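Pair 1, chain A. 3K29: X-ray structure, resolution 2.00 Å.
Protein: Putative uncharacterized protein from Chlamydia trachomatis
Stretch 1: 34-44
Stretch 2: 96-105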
# COMPACT_ATOMS: atom_id res chain seq x y z
N LEU A 34 -10.77 -0.05 7.14
CA LEU A 34 -11.29 0.07 8.52
C LEU A 34 -11.49 1.54 8.93
O LEU A 34 -12.55 1.91 9.43
CB LEU A 34 -10.36 -0.62 9.54
CG LEU A 34 -10.53 -2.04 10.07
CD1 LEU A 34 -10.92 -3.09 9.01
CD2 LEU A 34 -9.25 -2.48 10.81
N GLU A 35 -10.48 2.37 8.73
CA GLU A 35 -10.61 3.77 9.10
C GLU A 35 -11.68 4.46 8.25
O GLU A 35 -12.46 5.23 8.80
CB GLU A 35 -9.27 4.53 9.03
CG GLU A 35 -8.18 3.98 9.96
CD GLU A 35 -8.62 3.74 11.41
OE1 GLU A 35 -9.27 4.60 12.05
OE2 GLU A 35 -8.25 2.68 11.96
N GLN A 36 -11.72 4.19 6.95
CA GLN A 36 -12.76 4.75 6.08
C GLN A 36 -14.18 4.39 6.56
O GLN A 36 -15.09 5.22 6.60
CB GLN A 36 -12.56 4.31 4.62
CG GLN A 36 -11.33 4.92 3.95
CD GLN A 36 -11.57 6.30 3.37
OE1 GLN A 36 -12.45 7.06 3.82
NE2 GLN A 36 -10.78 6.63 2.35
N GLU A 37 -14.33 3.14 6.97
CA GLU A 37 -15.57 2.65 7.55
C GLU A 37 -15.90 3.37 8.88
O GLU A 37 -17.07 3.70 9.12
CB GLU A 37 -15.46 1.13 7.74
CG GLU A 37 -16.78 0.38 7.67
CD GLU A 37 -17.67 0.64 8.88
OE1 GLU A 37 -17.10 0.92 9.97
OE2 GLU A 37 -18.92 0.58 8.75
N LYS A 38 -14.90 3.61 9.73
CA LYS A 38 -15.12 4.36 10.99
C LYS A 38 -15.46 5.78 10.69
O LYS A 38 -16.29 6.34 11.37
CB LYS A 38 -13.93 4.31 11.95
CG LYS A 38 -13.60 2.91 12.51
CD LYS A 38 -12.15 2.81 13.04
CE LYS A 38 -11.89 3.73 14.26
NZ LYS A 38 -10.43 3.89 14.54
N LEU A 39 -14.86 6.37 9.65
CA LEU A 39 -15.24 7.72 9.21
C LEU A 39 -16.72 7.80 8.80
O LEU A 39 -17.41 8.76 9.16
CB LEU A 39 -14.35 8.25 8.07
CG LEU A 39 -14.64 9.69 7.58
CD1 LEU A 39 -14.53 10.70 8.71
CD2 LEU A 39 -13.72 10.13 6.41
N ARG A 40 -17.19 6.80 8.05
CA ARG A 40 -18.59 6.73 7.66
C ARG A 40 -19.53 6.62 8.86
O ARG A 40 -20.56 7.29 8.89
CB ARG A 40 -18.83 5.63 6.62
CG ARG A 40 -18.36 6.01 5.21
CD ARG A 40 -18.82 5.00 4.11
NE ARG A 40 -18.33 3.63 4.34
CZ ARG A 40 -17.13 3.14 3.97
NH1 ARG A 40 -16.24 3.90 3.34
NH2 ARG A 40 -16.82 1.89 4.26
N GLU A 41 -19.17 5.82 9.86
CA GLU A 41 -19.94 5.75 11.10
C GLU A 41 -20.01 7.08 11.84
O GLU A 41 -21.10 7.49 12.27
CB GLU A 41 -19.38 4.69 12.03
CG GLU A 41 -20.00 3.34 11.83
CD GLU A 41 -19.95 2.48 13.09
OE1 GLU A 41 -18.86 1.95 13.43
OE2 GLU A 41 -21.03 2.32 13.71
N ARG A 42 -18.86 7.77 11.98
CA ARG A 42 -18.84 9.11 12.57
C ARG A 42 -19.71 10.08 11.82
O ARG A 42 -20.44 10.84 12.41
CB ARG A 42 -17.42 9.66 12.68
CG ARG A 42 -16.46 8.75 13.46
CD ARG A 42 -16.56 8.86 14.97
NE ARG A 42 -17.91 8.74 15.51
CZ ARG A 42 -18.55 7.59 15.75
NH1 ARG A 42 -17.96 6.43 15.48
NH2 ARG A 42 -19.81 7.63 16.25
N GLU A 43 -19.62 10.06 10.51
CA GLU A 43 -20.38 10.97 9.66
C GLU A 43 -21.88 10.67 9.74
O GLU A 43 -22.72 11.56 9.67
CB GLU A 43 -19.86 10.90 8.23
CG GLU A 43 -18.62 11.77 8.07
CD GLU A 43 -17.86 11.54 6.78
OE1 GLU A 43 -18.11 10.53 6.12
OE2 GLU A 43 -17.01 12.38 6.43
N SER A 44 -22.19 9.41 9.99
CA SER A 44 -23.58 8.97 10.12
C SER A 44 -24.15 9.52 11.43
O SER A 44 -25.22 10.15 11.48
CB SER A 44 -23.62 7.46 10.10
OG SER A 44 -24.83 6.99 10.62
N LYS A 96 -11.48 14.24 14.03
CA LYS A 96 -10.52 13.25 14.57
C LYS A 96 -10.41 12.03 13.66
O LYS A 96 -9.30 11.59 13.32
CB LYS A 96 -11.01 12.75 15.93
CG LYS A 96 -10.36 13.39 17.13
CD LYS A 96 -10.37 14.88 17.04
CE LYS A 96 -9.48 15.48 18.13
NZ LYS A 96 -10.26 16.59 18.77
N GLN A 97 -11.55 11.47 13.27
CA GLN A 97 -11.51 10.26 12.47
C GLN A 97 -10.86 10.51 11.11
O GLN A 97 -10.14 9.65 10.59
CB GLN A 97 -12.92 9.63 12.34
CG GLN A 97 -12.96 8.23 11.69
CD GLN A 97 -11.88 7.29 12.17
OE1 GLN A 97 -11.49 7.29 13.35
NE2 GLN A 97 -11.39 6.45 11.25
N LYS A 98 -11.09 11.69 10.56
CA LYS A 98 -10.39 12.12 9.35
C LYS A 98 -8.91 12.01 9.49
O LYS A 98 -8.24 11.62 8.53
CB LYS A 98 -10.81 13.54 8.90
CG LYS A 98 -12.22 13.47 8.30
CD LYS A 98 -12.69 14.70 7.56
CE LYS A 98 -14.04 14.31 6.99
NZ LYS A 98 -14.53 15.20 5.89
N GLU A 99 -8.40 12.35 10.67
CA GLU A 99 -6.97 12.29 10.92
C GLU A 99 -6.43 10.84 10.88
O GLU A 99 -5.32 10.59 10.41
CB GLU A 99 -6.62 12.91 12.28
CG GLU A 99 -6.86 14.40 12.44
CD GLU A 99 -6.40 14.86 13.82
OE1 GLU A 99 -5.20 15.06 14.02
OE2 GLU A 99 -7.23 15.00 14.72
N ASN A 100 -7.22 9.91 11.41
CA ASN A 100 -6.94 8.48 11.29
C ASN A 100 -6.95 8.02 9.85
O ASN A 100 -6.08 7.22 9.45
CB ASN A 100 -7.92 7.64 12.12
CG ASN A 100 -7.74 7.84 13.59
OD1 ASN A 100 -6.66 8.16 14.07
ND2 ASN A 100 -8.81 7.66 14.34
N VAL A 101 -7.92 8.49 9.07
CA VAL A 101 -7.99 8.11 7.66
C VAL A 101 -6.75 8.58 6.90
O VAL A 101 -6.16 7.83 6.14
CB VAL A 101 -9.28 8.57 6.96
CG1 VAL A 101 -9.15 8.45 5.43
CG2 VAL A 101 -10.45 7.73 7.45
N LEU A 102 -6.37 9.83 7.11
CA LEU A 102 -5.20 10.38 6.45
C LEU A 102 -3.91 9.64 6.81
O LEU A 102 -3.11 9.34 5.93
CB LEU A 102 -5.08 11.88 6.74
CG LEU A 102 -3.79 12.50 6.23
CD1 LEU A 102 -3.86 12.59 4.71
CD2 LEU A 102 -3.54 13.83 6.88
N ALA A 103 -3.68 9.36 8.09
CA ALA A 103 -2.49 8.60 8.47
C ALA A 103 -2.47 7.20 7.80
O ALA A 103 -1.43 6.79 7.28
CB ALA A 103 -2.36 8.50 9.98
N ALA A 104 -3.62 6.51 7.75
CA ALA A 104 -3.67 5.17 7.15
C ALA A 104 -3.45 5.25 5.65
O ALA A 104 -2.84 4.35 5.06
CB ALA A 104 -5.01 4.46 7.45
N SER A 105 -3.95 6.34 5.06
CA SER A 105 -3.81 6.65 3.65
C SER A 105 -2.33 6.84 3.31
O SER A 105 -1.81 6.25 2.35
CB SER A 105 -4.60 7.92 3.38
OG SER A 105 -4.97 7.98 2.03

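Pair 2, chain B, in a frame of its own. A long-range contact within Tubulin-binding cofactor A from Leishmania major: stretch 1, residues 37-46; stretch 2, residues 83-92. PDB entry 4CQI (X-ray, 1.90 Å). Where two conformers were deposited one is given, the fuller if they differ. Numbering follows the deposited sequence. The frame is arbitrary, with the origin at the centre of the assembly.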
# COMPACT_ATOMS: atom_id res chain seq x y z
N ARG B 37 1.02 -0.76 6.36
CA ARG B 37 1.03 -2.05 5.58
C ARG B 37 0.60 -1.87 4.12
O ARG B 37 1.25 -2.43 3.25
CB ARG B 37 0.22 -3.14 6.28
CG ARG B 37 1.03 -3.90 7.32
CD ARG B 37 0.26 -5.08 7.86
NE ARG B 37 -0.95 -4.64 8.50
CZ ARG B 37 -1.05 -4.37 9.80
NH1 ARG B 37 -0.01 -4.53 10.60
NH2 ARG B 37 -2.20 -3.97 10.29
N THR B 38 -0.43 -1.08 3.84
CA THR B 38 -0.82 -0.83 2.45
C THR B 38 0.29 -0.12 1.68
O THR B 38 0.46 -0.32 0.48
CB THR B 38 -2.14 -0.05 2.30
OG1 THR B 38 -1.95 1.32 2.73
CG2 THR B 38 -3.28 -0.69 3.11
N ILE B 39 1.05 0.74 2.35
CA ILE B 39 2.12 1.43 1.64
C ILE B 39 3.26 0.45 1.28
O ILE B 39 3.77 0.47 0.16
CB ILE B 39 2.61 2.65 2.43
CG1 ILE B 39 1.46 3.63 2.58
CG2 ILE B 39 3.79 3.34 1.75
CD1 ILE B 39 1.72 4.71 3.61
N LYS B 40 3.65 -0.41 2.23
CA LYS B 40 4.67 -1.41 1.97
C LYS B 40 4.19 -2.36 0.86
O LYS B 40 4.96 -2.70 -0.05
CB LYS B 40 5.02 -2.18 3.25
CG LYS B 40 5.54 -1.32 4.40
CD LYS B 40 6.83 -0.59 4.06
CE LYS B 40 7.60 -0.21 5.33
NZ LYS B 40 8.76 0.70 5.06
N ASP B 41 2.91 -2.72 0.89
CA ASP B 41 2.32 -3.55 -0.20
C ASP B 41 2.57 -2.96 -1.57
O ASP B 41 2.91 -3.69 -2.52
CB ASP B 41 0.80 -3.82 0.00
CG ASP B 41 0.49 -4.77 1.18
OD1 ASP B 41 1.42 -5.48 1.63
OD2 ASP B 41 -0.67 -4.77 1.66
N LEU B 42 2.35 -1.66 -1.73
CA LEU B 42 2.55 -1.06 -3.04
C LEU B 42 4.03 -1.12 -3.41
O LEU B 42 4.38 -1.40 -4.56
CB LEU B 42 2.05 0.38 -3.04
CG LEU B 42 2.33 1.19 -4.29
CD1 LEU B 42 1.70 0.56 -5.55
CD2 LEU B 42 1.91 2.64 -4.06
N GLU B 43 4.92 -0.83 -2.46
CA GLU B 43 6.37 -0.84 -2.75
C GLU B 43 6.79 -2.21 -3.26
O GLU B 43 7.49 -2.32 -4.28
CB GLU B 43 7.21 -0.47 -1.52
CG GLU B 43 6.92 0.92 -0.96
CD GLU B 43 7.60 1.26 0.38
OE1 GLU B 43 8.13 0.34 1.07
OE2 GLU B 43 7.59 2.47 0.76
N PHE B 44 6.34 -3.25 -2.56
CA PHE B 44 6.73 -4.61 -3.00
C PHE B 44 6.08 -4.95 -4.34
O PHE B 44 6.73 -5.59 -5.18
CB PHE B 44 6.38 -5.65 -1.95
CG PHE B 44 7.23 -5.60 -0.72
CD1 PHE B 44 8.60 -5.85 -0.77
CD2 PHE B 44 6.66 -5.33 0.51
CE1 PHE B 44 9.35 -5.84 0.39
CE2 PHE B 44 7.42 -5.29 1.68
CZ PHE B 44 8.77 -5.53 1.62
N ALA B 45 4.82 -4.54 -4.55
CA ALA B 45 4.10 -4.77 -5.82
C ALA B 45 4.79 -4.13 -7.04
O ALA B 45 4.92 -4.76 -8.11
CB ALA B 45 2.63 -4.30 -5.72
N LYS B 46 5.26 -2.90 -6.87
CA LYS B 46 6.04 -2.22 -7.90
C LYS B 46 7.38 -2.92 -8.21
O LYS B 46 7.73 -3.05 -9.39
CB LYS B 46 6.31 -0.75 -7.50
CG LYS B 46 5.03 0.09 -7.54
CD LYS B 46 5.19 1.54 -7.12
CE LYS B 46 5.93 2.36 -8.16
NZ LYS B 46 5.94 3.80 -7.71
N HIS B 83 -4.50 -1.33 -7.99
CA HIS B 83 -5.23 -1.89 -6.88
C HIS B 83 -4.59 -1.50 -5.57
O HIS B 83 -5.29 -1.12 -4.63
CB HIS B 83 -5.30 -3.39 -6.96
CG HIS B 83 -6.08 -3.97 -5.83
ND1 HIS B 83 -7.26 -3.39 -5.38
CD2 HIS B 83 -5.78 -5.01 -4.95
CE1 HIS B 83 -7.71 -4.10 -4.32
NE2 HIS B 83 -6.80 -5.10 -4.07
N SER B 84 -3.27 -1.58 -5.48
CA SER B 84 -2.56 -1.24 -4.23
C SER B 84 -2.68 0.25 -3.91
O SER B 84 -2.91 0.67 -2.75
CB SER B 84 -1.08 -1.68 -4.31
OG SER B 84 -0.97 -3.10 -4.58
N VAL B 85 -2.57 1.07 -4.94
CA VAL B 85 -2.80 2.49 -4.81
C VAL B 85 -4.20 2.75 -4.23
O VAL B 85 -4.35 3.60 -3.33
CB VAL B 85 -2.69 3.21 -6.17
CG1 VAL B 85 -3.29 4.62 -6.08
CG2 VAL B 85 -1.24 3.26 -6.65
N ASN B 86 -5.21 2.07 -4.75
CA ASN B 86 -6.61 2.30 -4.30
C ASN B 86 -6.77 1.97 -2.80
O ASN B 86 -7.47 2.70 -2.07
CB ASN B 86 -7.61 1.53 -5.16
CG ASN B 86 -7.57 1.97 -6.61
OD1 ASN B 86 -7.13 3.10 -6.91
ND2 ASN B 86 -8.01 1.06 -7.56
N ARG B 87 -6.10 0.91 -2.36
CA ARG B 87 -6.10 0.53 -0.95
C ARG B 87 -5.40 1.55 -0.08
O ARG B 87 -5.88 1.83 1.03
CB ARG B 87 -5.51 -0.88 -0.72
CG ARG B 87 -6.29 -2.03 -1.35
CD ARG B 87 -5.48 -3.32 -1.31
NE ARG B 87 -5.27 -3.79 0.07
CZ ARG B 87 -4.09 -3.91 0.68
NH1 ARG B 87 -2.94 -3.61 0.07
NH2 ARG B 87 -4.08 -4.36 1.93
N ILE B 88 -4.29 2.13 -0.53
CA ILE B 88 -3.64 3.19 0.22
C ILE B 88 -4.58 4.34 0.37
O ILE B 88 -4.80 4.85 1.48
CB ILE B 88 -2.34 3.71 -0.43
CG1 ILE B 88 -1.24 2.63 -0.38
CG2 ILE B 88 -1.85 4.97 0.28
CD1 ILE B 88 -0.08 2.90 -1.36
N MET B 89 -5.17 4.78 -0.76
CA MET B 89 -6.06 5.92 -0.68
C MET B 89 -7.28 5.69 0.21
O MET B 89 -7.67 6.61 0.91
CB MET B 89 -6.46 6.38 -2.08
CG MET B 89 -5.31 6.86 -2.93
SD MET B 89 -4.55 8.40 -2.36
CE MET B 89 -3.44 7.90 -1.12
N ALA B 90 -7.85 4.50 0.19
CA ALA B 90 -9.01 4.20 1.04
C ALA B 90 -8.61 4.24 2.53
O ALA B 90 -9.36 4.76 3.38
CB ALA B 90 -9.64 2.84 0.67
N SER B 91 -7.40 3.77 2.81
CA SER B 91 -6.86 3.79 4.18
C SER B 91 -6.53 5.21 4.66
O SER B 91 -6.77 5.56 5.84
CB SER B 91 -5.63 2.84 4.22
OG SER B 91 -5.10 2.77 5.53
N VAL B 92 -6.00 6.03 3.77
CA VAL B 92 -5.71 7.43 4.07
C VAL B 92 -7.00 8.17 4.44
O VAL B 92 -7.03 8.90 5.44
CB VAL B 92 -4.97 8.15 2.93
CG1 VAL B 92 -4.94 9.68 3.15
CG2 VAL B 92 -3.54 7.60 2.76
O HOH W 1 -1.71 -1.23 -1.07
O HOH W 2 -2.30 -4.62 3.69

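Both pairs consist of two helices from one chain, packed nearly antiparallel. The angle between the helix directions is 163° in pair 1 and 164° in pair 2. The axes approach to 8.7 Å and 8.8 Å. Central backbone atoms superpose with an RMSD of 0.3 Å. The contact areas are also similar, 470 Å² in pair 1 and 445 Å² in pair 2.

The register is the same. In pair 1 the CA atoms of E35(A) and V101(A) lie 5.3 Å apart, and those of L39(A) and Q97(A) 5.6 Å apart. The matching positions in pair 2 are T38(B) with I88(B), CA to CA 5.4 Å, and L42(B) with S84(B), CA to CA 5.2 Å. At both levels the backbones come close, and side chains of each helix pack against the other.

Two positions are filled alike. L39(A) matches L42(B), and both leucines have the t, p rotamer. V101(A) matches I88(B), with side-chain centres only 0.2 Å apart after superposition. In pair 1 the leucine meets the valine through L39(A) CB and V101(A) CG2, at 4.0 Å. In pair 2 the larger isoleucine reaches further, and L42(B) CD2 lies 3.4 Å from I88(B) CD1.

The other central positions differ. Pair 1 places E35(A) and Q97(A) where pair 2 has T38(B) and S84(B). Each of the two long polar side chains sits as a knob among four residues of the opposite helix. Q97(A) NE2 donates to E35(A) O and to E35(A) OE1, both at 2.9 Å. The glutamine thus ties backbone and side chain of one residue together across the interface. E35(A) OE1 also accepts from K38(A) NZ at 2.8 Å, in a salt bridge within its own helix. N100(A) ND2 donates to Q97(A) OE1 at 2.9 Å, so both ends of the glutamine amide are used.

Pair 2 has shorter side chains at these two positions. T38(B) OG1 packs 3.4 Å from I88(B) CG1, and S84(B) CB lies 3.8 Å from L42(B) CD1. Water 1 donates to T38(B) O and to S84(B) O, each at 2.8 Å, and so bridges the two backbones. T38(B) O matches the backbone oxygen that the glutamine reaches directly in pair 1.

The direct polar link of pair 2 lies at the positions of K38(A) and N100(A), occupied by D41(B) and R87(B). R87(B) NH1 donates to D41(B) OD2 at 3.0 Å, forming a salt bridge between the helices. Water 2 adds a second route, 2.6 Å from D41(B) OD2 and 2.5 Å from R87(B) NH2. T38(B) CG2 covers one face of the guanidinium, 3.9 Å from R87(B) NH2.

K98(A) matches V85(B). The lysine lays its chain along the leucine, with L39(A) CD1 3.6 Å from K98(A) CG. The valine makes a purely apolar contact, L42(B) CD2 to V85(B) CG2 at 4.1 Å.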